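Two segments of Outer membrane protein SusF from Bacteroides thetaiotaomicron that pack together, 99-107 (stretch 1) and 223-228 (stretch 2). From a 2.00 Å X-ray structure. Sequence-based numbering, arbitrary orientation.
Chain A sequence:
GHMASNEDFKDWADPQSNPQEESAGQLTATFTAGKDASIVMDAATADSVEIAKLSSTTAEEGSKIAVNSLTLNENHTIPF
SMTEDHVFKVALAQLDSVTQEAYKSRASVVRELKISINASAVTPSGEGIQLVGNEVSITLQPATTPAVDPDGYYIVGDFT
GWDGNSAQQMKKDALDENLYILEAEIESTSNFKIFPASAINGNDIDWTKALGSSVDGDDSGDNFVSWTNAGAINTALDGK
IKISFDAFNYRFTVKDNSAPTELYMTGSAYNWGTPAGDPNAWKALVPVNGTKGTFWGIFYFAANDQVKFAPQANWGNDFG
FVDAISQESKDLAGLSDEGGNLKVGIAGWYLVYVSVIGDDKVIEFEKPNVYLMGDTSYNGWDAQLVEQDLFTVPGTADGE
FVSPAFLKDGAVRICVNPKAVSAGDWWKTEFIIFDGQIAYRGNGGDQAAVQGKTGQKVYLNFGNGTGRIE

Stretch 1, residues 99-107: TQEAYKSRA
Stretch 2 223-228: NFVSWT

The end of a helix and the loop after it (99-107) pack against a strand leading into an extended segment (223-228), burying 366 Å² in all, mostly through R106 and F224, whose CA atoms lie 7.7 Å apart. K104 is the first residue to leave helical phi/psi (45/46), and a Schellman motif closes the helix: K104 N bonds to E101 O (3.0 Å) and S105 N to Q100 O (3.0 Å). S105 then extends (-160/135), its t side chain turned away from stretch 2, with S105 OG accepting from A107 N (2.9 Å).

F224 (-83/151; chi1 -76°, m; chi2 -66°) points its CB toward this helix end. Its ring edge meets Q100 O (F224 CZ, 3.3 Å), S105 N (F224 CE1, 3.5 Å) and E101 OE2 (F224 CE2, 3.3 Å); the weakly positive C-H edge suits the two oxygens. R106 CG lies 3.3 Å from F224 CD1. E101, m at chi1 and chi2, brings its carboxylate to the ring; E101 OE1 also makes a long salt bridge to K104 NZ (3.7 Å).

R106 (-93/8) reaches along stretch 2 with chi1 -44° (m), chi2 t, chi3 70° (p) and chi4 -175°. Its methylenes pass F224 and its guanidinium continues to W227. R106 NE donates to Q100 OE1 (2.9 Å), which steadies the arm from its own stretch; Q100 is m, t, with chi3 37°. R106 NH1 donates to V225 O (2.8 Å, 152°) near the guanidinium plane, leaving a face free for W227. V225 (-91/140) and S226 (-113/146) are extended.

W227 (-118/13; chi1 52°, p; chi2 88°) lays its indole against that face, centres 4.2 Å apart and planes at 21°, an off-centre cation-pi contact with R106 NH1 3.6 Å from W227 CZ3. One water accepts from R106 NH1 (3.2 Å) and W227 N (3.1 Å). S226, t, accepts at OG from T228 N (3.2 Å).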

# COMPACT_ATOMS: atom_id res chain seq x y z
N THR A 99 -10.60 11.05 18.14
CA THR A 99 -10.35 9.62 18.36
C THR A 99 -10.36 8.88 17.01
O THR A 99 -9.49 8.03 16.73
CB THR A 99 -11.45 8.99 19.33
OG1 THR A 99 -11.34 9.57 20.64
CG2 THR A 99 -11.22 7.46 19.46
N GLN A 100 -11.29 9.27 16.13
CA GLN A 100 -11.48 8.55 14.87
C GLN A 100 -10.35 8.88 13.89
O GLN A 100 -9.77 8.01 13.33
CB GLN A 100 -12.88 8.85 14.29
CG GLN A 100 -14.05 8.35 15.19
CD GLN A 100 -15.43 8.55 14.55
OE1 GLN A 100 -15.58 8.40 13.37
NE2 GLN A 100 -16.44 8.81 15.38
N GLU A 101 -9.90 10.12 13.92
CA GLU A 101 -8.66 10.50 13.21
C GLU A 101 -7.41 9.78 13.69
O GLU A 101 -6.71 9.16 12.90
CB GLU A 101 -8.44 12.01 13.27
CG GLU A 101 -9.50 12.76 12.54
CD GLU A 101 -9.29 12.73 11.01
OE1 GLU A 101 -8.26 12.16 10.54
OE2 GLU A 101 -10.16 13.29 10.29
N ALA A 102 -7.17 9.79 15.00
CA ALA A 102 -6.03 9.07 15.55
C ALA A 102 -5.95 7.65 15.04
O ALA A 102 -4.86 7.14 14.84
CB ALA A 102 -6.08 9.08 17.06
N TYR A 103 -7.10 6.96 15.01
CA TYR A 103 -7.10 5.54 14.65
C TYR A 103 -7.43 5.30 13.18
O TYR A 103 -7.59 4.17 12.76
CB TYR A 103 -8.05 4.74 15.56
CG TYR A 103 -7.50 4.52 16.98
CD1 TYR A 103 -6.67 3.45 17.25
CD2 TYR A 103 -7.73 5.47 17.98
CE1 TYR A 103 -6.09 3.28 18.53
CE2 TYR A 103 -7.20 5.29 19.28
CZ TYR A 103 -6.36 4.20 19.52
OH TYR A 103 -5.82 3.99 20.77
N LYS A 104 -7.61 6.39 12.42
CA LYS A 104 -8.10 6.33 11.01
C LYS A 104 -9.27 5.37 10.85
O LYS A 104 -9.29 4.56 9.92
CB LYS A 104 -6.96 5.89 10.08
CG LYS A 104 -5.79 6.88 10.02
CD LYS A 104 -6.05 7.95 8.98
CE LYS A 104 -4.92 8.97 8.95
NZ LYS A 104 -5.25 10.11 9.83
N SER A 105 -10.26 5.46 11.75
CA SER A 105 -11.32 4.47 11.77
C SER A 105 -12.56 4.97 12.49
O SER A 105 -12.47 5.55 13.60
CB SER A 105 -10.81 3.20 12.41
OG SER A 105 -11.84 2.30 12.67
N ARG A 106 -13.72 4.74 11.88
CA ARG A 106 -14.96 4.95 12.56
C ARG A 106 -15.48 3.69 13.24
O ARG A 106 -16.57 3.70 13.79
CB ARG A 106 -15.99 5.51 11.62
CG ARG A 106 -15.43 6.65 10.73
CD ARG A 106 -16.59 7.42 10.08
NE ARG A 106 -17.30 8.19 11.08
CZ ARG A 106 -18.41 8.90 10.86
NH1 ARG A 106 -18.88 9.04 9.62
NH2 ARG A 106 -19.03 9.50 11.88
N ALA A 107 -14.68 2.64 13.26
CA ALA A 107 -15.16 1.34 13.75
C ALA A 107 -15.67 1.51 15.21
O ALA A 107 -15.07 2.26 16.01
CB ALA A 107 -14.05 0.34 13.71
N ASN A 223 -10.50 9.93 2.92
CA ASN A 223 -11.22 10.50 4.04
C ASN A 223 -12.23 9.53 4.64
O ASN A 223 -12.34 8.39 4.21
CB ASN A 223 -11.93 11.77 3.61
CG ASN A 223 -12.00 12.80 4.73
OD1 ASN A 223 -11.86 12.46 5.91
ND2 ASN A 223 -12.22 14.05 4.37
N PHE A 224 -13.02 10.02 5.59
CA PHE A 224 -14.03 9.22 6.24
C PHE A 224 -15.28 9.16 5.41
O PHE A 224 -15.65 10.14 4.77
CB PHE A 224 -14.36 9.82 7.63
CG PHE A 224 -13.30 9.53 8.67
CD1 PHE A 224 -13.07 8.24 9.10
CD2 PHE A 224 -12.46 10.56 9.13
CE1 PHE A 224 -12.02 7.96 9.98
CE2 PHE A 224 -11.47 10.30 10.09
CZ PHE A 224 -11.29 9.01 10.56
N VAL A 225 -16.01 8.07 5.54
CA VAL A 225 -17.36 7.99 4.99
C VAL A 225 -18.38 8.44 6.00
O VAL A 225 -18.38 7.96 7.12
CB VAL A 225 -17.67 6.55 4.57
CG1 VAL A 225 -19.12 6.43 4.07
CG2 VAL A 225 -16.68 6.10 3.53
N SER A 226 -19.38 9.17 5.54
CA SER A 226 -20.45 9.61 6.38
C SER A 226 -21.77 8.93 5.97
O SER A 226 -21.99 8.65 4.78
CB SER A 226 -20.60 11.13 6.25
OG SER A 226 -21.84 11.54 6.79
N TRP A 227 -22.62 8.66 6.95
CA TRP A 227 -23.92 8.08 6.69
C TRP A 227 -25.02 8.99 7.12
O TRP A 227 -26.16 8.57 7.25
CB TRP A 227 -24.09 6.71 7.37
CG TRP A 227 -23.76 6.71 8.85
CD1 TRP A 227 -24.61 6.99 9.88
CD2 TRP A 227 -22.53 6.33 9.43
NE1 TRP A 227 -23.96 6.82 11.08
CE2 TRP A 227 -22.69 6.39 10.83
CE3 TRP A 227 -21.26 6.01 8.91
CZ2 TRP A 227 -21.67 6.11 11.70
CZ3 TRP A 227 -20.28 5.70 9.77
CH2 TRP A 227 -20.46 5.84 11.17
N THR A 228 -24.67 10.24 7.41
CA THR A 228 -25.66 11.18 7.90
C THR A 228 -25.72 12.45 7.06
O THR A 228 -24.81 13.25 7.09
CB THR A 228 -25.41 11.56 9.38
OG1 THR A 228 -25.08 10.38 10.15
CG2 THR A 228 -26.70 12.19 9.97
O HOH W 1 -21.93 10.03 9.68